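Long-range contact in ATP-citrate lyase beta-subunit (Chlorobium limicola, PDB 6HXJ), which probably takes part in the ATP-dependent cleavage of citrate with coenzyme A, giving acetyl-CoA and oxaloacetate: residues A[354-359]-A[386-391]. Numbering follows the deposited sequence.
Sequences WVRRGG and MPMTDI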
loop_
_atom_site.group_PDB
_atom_site.type_symbol
_atom_site.label_atom_id
_atom_site.label_comp_id
_atom_site.label_asym_id
_atom_site.label_seq_id
_atom_site.Cartn_x
_atom_site.Cartn_y
_atom_site.Cartn_z
ATOM N N TRP A 354 17.116 -41.493 44.702
ATOM C CA TRP A 354 15.830 -41.512 45.410
ATOM C C TRP A 354 15.057 -40.251 45.057
ATOM O O TRP A 354 15.507 -39.143 45.356
ATOM C CB TRP A 354 16.037 -41.637 46.931
ATOM C CG TRP A 354 16.868 -42.821 47.331
ATOM C CD1 TRP A 354 18.227 -42.872 47.462
ATOM C CD2 TRP A 354 16.390 -44.141 47.588
ATOM N NE1 TRP A 354 18.622 -44.137 47.815
ATOM C CE2 TRP A 354 17.514 -44.939 47.908
ATOM C CE3 TRP A 354 15.108 -44.723 47.623
ATOM C CZ2 TRP A 354 17.400 -46.295 48.243
ATOM C CZ3 TRP A 354 14.993 -46.065 47.953
ATOM C CH2 TRP A 354 16.130 -46.837 48.260
ATOM N N VAL A 355 13.918 -40.421 44.382
ATOM C CA VAL A 355 13.080 -39.324 43.924
ATOM C C VAL A 355 11.742 -39.318 44.663
ATOM O O VAL A 355 11.074 -40.353 44.757
ATOM C CB VAL A 355 12.895 -39.342 42.372
ATOM C CG1 VAL A 355 12.102 -38.134 41.883
ATOM C CG2 VAL A 355 14.234 -39.398 41.660
ATOM N N ARG A 356 11.371 -38.152 45.196
ATOM C CA ARG A 356 10.074 -37.897 45.830
ATOM C C ARG A 356 9.757 -36.440 45.547
ATOM O O ARG A 356 10.496 -35.549 45.978
ATOM C CB ARG A 356 10.049 -38.217 47.343
ATOM C CG ARG A 356 8.652 -38.199 47.961
ATOM C CD ARG A 356 8.263 -36.807 48.425
ATOM N NE ARG A 356 6.936 -36.773 49.030
ATOM C CZ ARG A 356 6.242 -35.665 49.254
ATOM N NH1 ARG A 356 6.736 -34.478 48.906
ATOM N NH2 ARG A 356 5.040 -35.734 49.809
ATOM N N ARG A 357 8.685 -36.193 44.802
ATOM C CA ARG A 357 8.330 -34.849 44.406
ATOM C C ARG A 357 6.831 -34.697 44.069
ATOM O O ARG A 357 6.136 -35.660 43.728
ATOM C CB ARG A 357 9.220 -34.426 43.219
ATOM C CG ARG A 357 9.136 -32.968 42.759
ATOM C CD ARG A 357 9.622 -31.961 43.778
ATOM N NE ARG A 357 9.832 -30.646 43.168
ATOM C CZ ARG A 357 9.472 -29.488 43.717
ATOM N NH1 ARG A 357 8.876 -29.464 44.907
ATOM N NH2 ARG A 357 9.717 -28.341 43.087
ATOM N N GLY A 358 6.363 -33.461 44.191
ATOM C CA GLY A 358 5.031 -33.001 43.818
ATOM C C GLY A 358 5.122 -31.596 43.257
ATOM O O GLY A 358 6.128 -30.909 43.482
ATOM N N GLY A 359 4.118 -31.170 42.506
ATOM C CA GLY A 359 4.126 -29.826 41.938
ATOM C C GLY A 359 3.554 -29.752 40.545
ATOM O O GLY A 359 3.209 -30.783 39.977
ATOM N N MET A 386 4.142 -41.043 49.491
ATOM C CA MET A 386 5.357 -41.324 50.244
ATOM C C MET A 386 5.639 -40.063 51.088
ATOM O O MET A 386 5.892 -39.010 50.490
ATOM C CB MET A 386 6.507 -41.596 49.260
ATOM C CG MET A 386 7.919 -41.507 49.855
ATOM S SD MET A 386 8.297 -42.713 51.168
ATOM C CE MET A 386 8.349 -44.252 50.198
ATOM N N PRO A 387 5.569 -40.114 52.455
ATOM C CA PRO A 387 5.858 -38.908 53.262
ATOM C C PRO A 387 7.204 -38.343 52.797
ATOM O O PRO A 387 8.090 -39.101 52.418
ATOM C CB PRO A 387 5.747 -39.415 54.705
ATOM C CG PRO A 387 4.866 -40.584 54.612
ATOM C CD PRO A 387 5.244 -41.252 53.333
ATOM N N MET A 388 7.303 -37.000 52.740
ATOM C CA MET A 388 8.432 -36.214 52.220
ATOM C C MET A 388 9.861 -36.726 52.504
ATOM O O MET A 388 10.573 -37.093 51.557
ATOM C CB MET A 388 8.363 -34.769 52.728
ATOM C CG MET A 388 9.128 -33.807 51.845
ATOM S SD MET A 388 9.152 -32.092 52.372
ATOM C CE MET A 388 10.333 -32.107 53.682
ATOM N N THR A 389 10.271 -36.738 53.795
ATOM C CA THR A 389 11.609 -37.124 54.252
ATOM C C THR A 389 11.707 -38.632 54.514
ATOM O O THR A 389 12.729 -39.076 55.052
ATOM C CB THR A 389 12.028 -36.306 55.483
ATOM O OG1 THR A 389 10.983 -36.375 56.449
ATOM C CG2 THR A 389 12.328 -34.846 55.149
ATOM N N ASP A 390 10.684 -39.434 54.131
ATOM C CA ASP A 390 10.737 -40.880 54.385
ATOM C C ASP A 390 11.544 -41.633 53.336
ATOM O O ASP A 390 11.831 -42.810 53.543
ATOM C CB ASP A 390 9.362 -41.495 54.611
ATOM C CG ASP A 390 8.807 -41.231 56.006
ATOM O OD1 ASP A 390 9.430 -40.431 56.764
ATOM O OD2 ASP A 390 7.767 -41.837 56.356
ATOM N N ILE A 391 12.005 -40.950 52.271
ATOM C CA ILE A 391 12.913 -41.562 51.291
ATOM C C ILE A 391 14.315 -41.673 51.891
ATOM O O ILE A 391 15.068 -42.556 51.496
ATOM C CB ILE A 391 12.912 -40.891 49.894
ATOM C CG1 ILE A 391 13.122 -39.355 49.968
ATOM C CG2 ILE A 391 11.646 -41.271 49.124
ATOM C CD1 ILE A 391 13.535 -38.683 48.643
#
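Arg356 reaches from the end of strand 352-356 into the loop ahead of helix 391-397, where its NE donates a hydrogen bond to Met386 O at 2.9 Å. The N-H...O angle of 157° and an acceptor near the guanidinium plane mark an edge-on bond, met almost along the carbonyl axis (C=O...N 170°). Met388 CA sits 3.6 Å above one face of the same group, while Met388 CG comes within 3.8 Å of Arg356 NH1. Arg356 CG is anti to its backbone N (chi1 -170°), and a bend at chi2 brings the guanidinium alongside the loop. Ile391 packs on the apolar root: its CD1 (3.7 Å) and CG2 (3.9 Å) both meet Arg356 CB, and CD1 also lies 4.2 Å from Trp354 CB. NH2 of Arg356 hydrogen-bonds to Arg384 O; NH1 hydrogen-bonds to Gly320 O and forms a salt bridge with an acidic side chain of another protein's chain. A leucine here would probably leave Met386 O without this donor and deprive the acidic group of this partner. Arg357 NH1 hydrogen-bonds a citrate anion, probably from the crystallisation liquor. The arrangement is typical of a Rossmann-like fold, loops gathering at the C-terminal ends of parallel strands 352-356 and 378-382 of a mixed sheet.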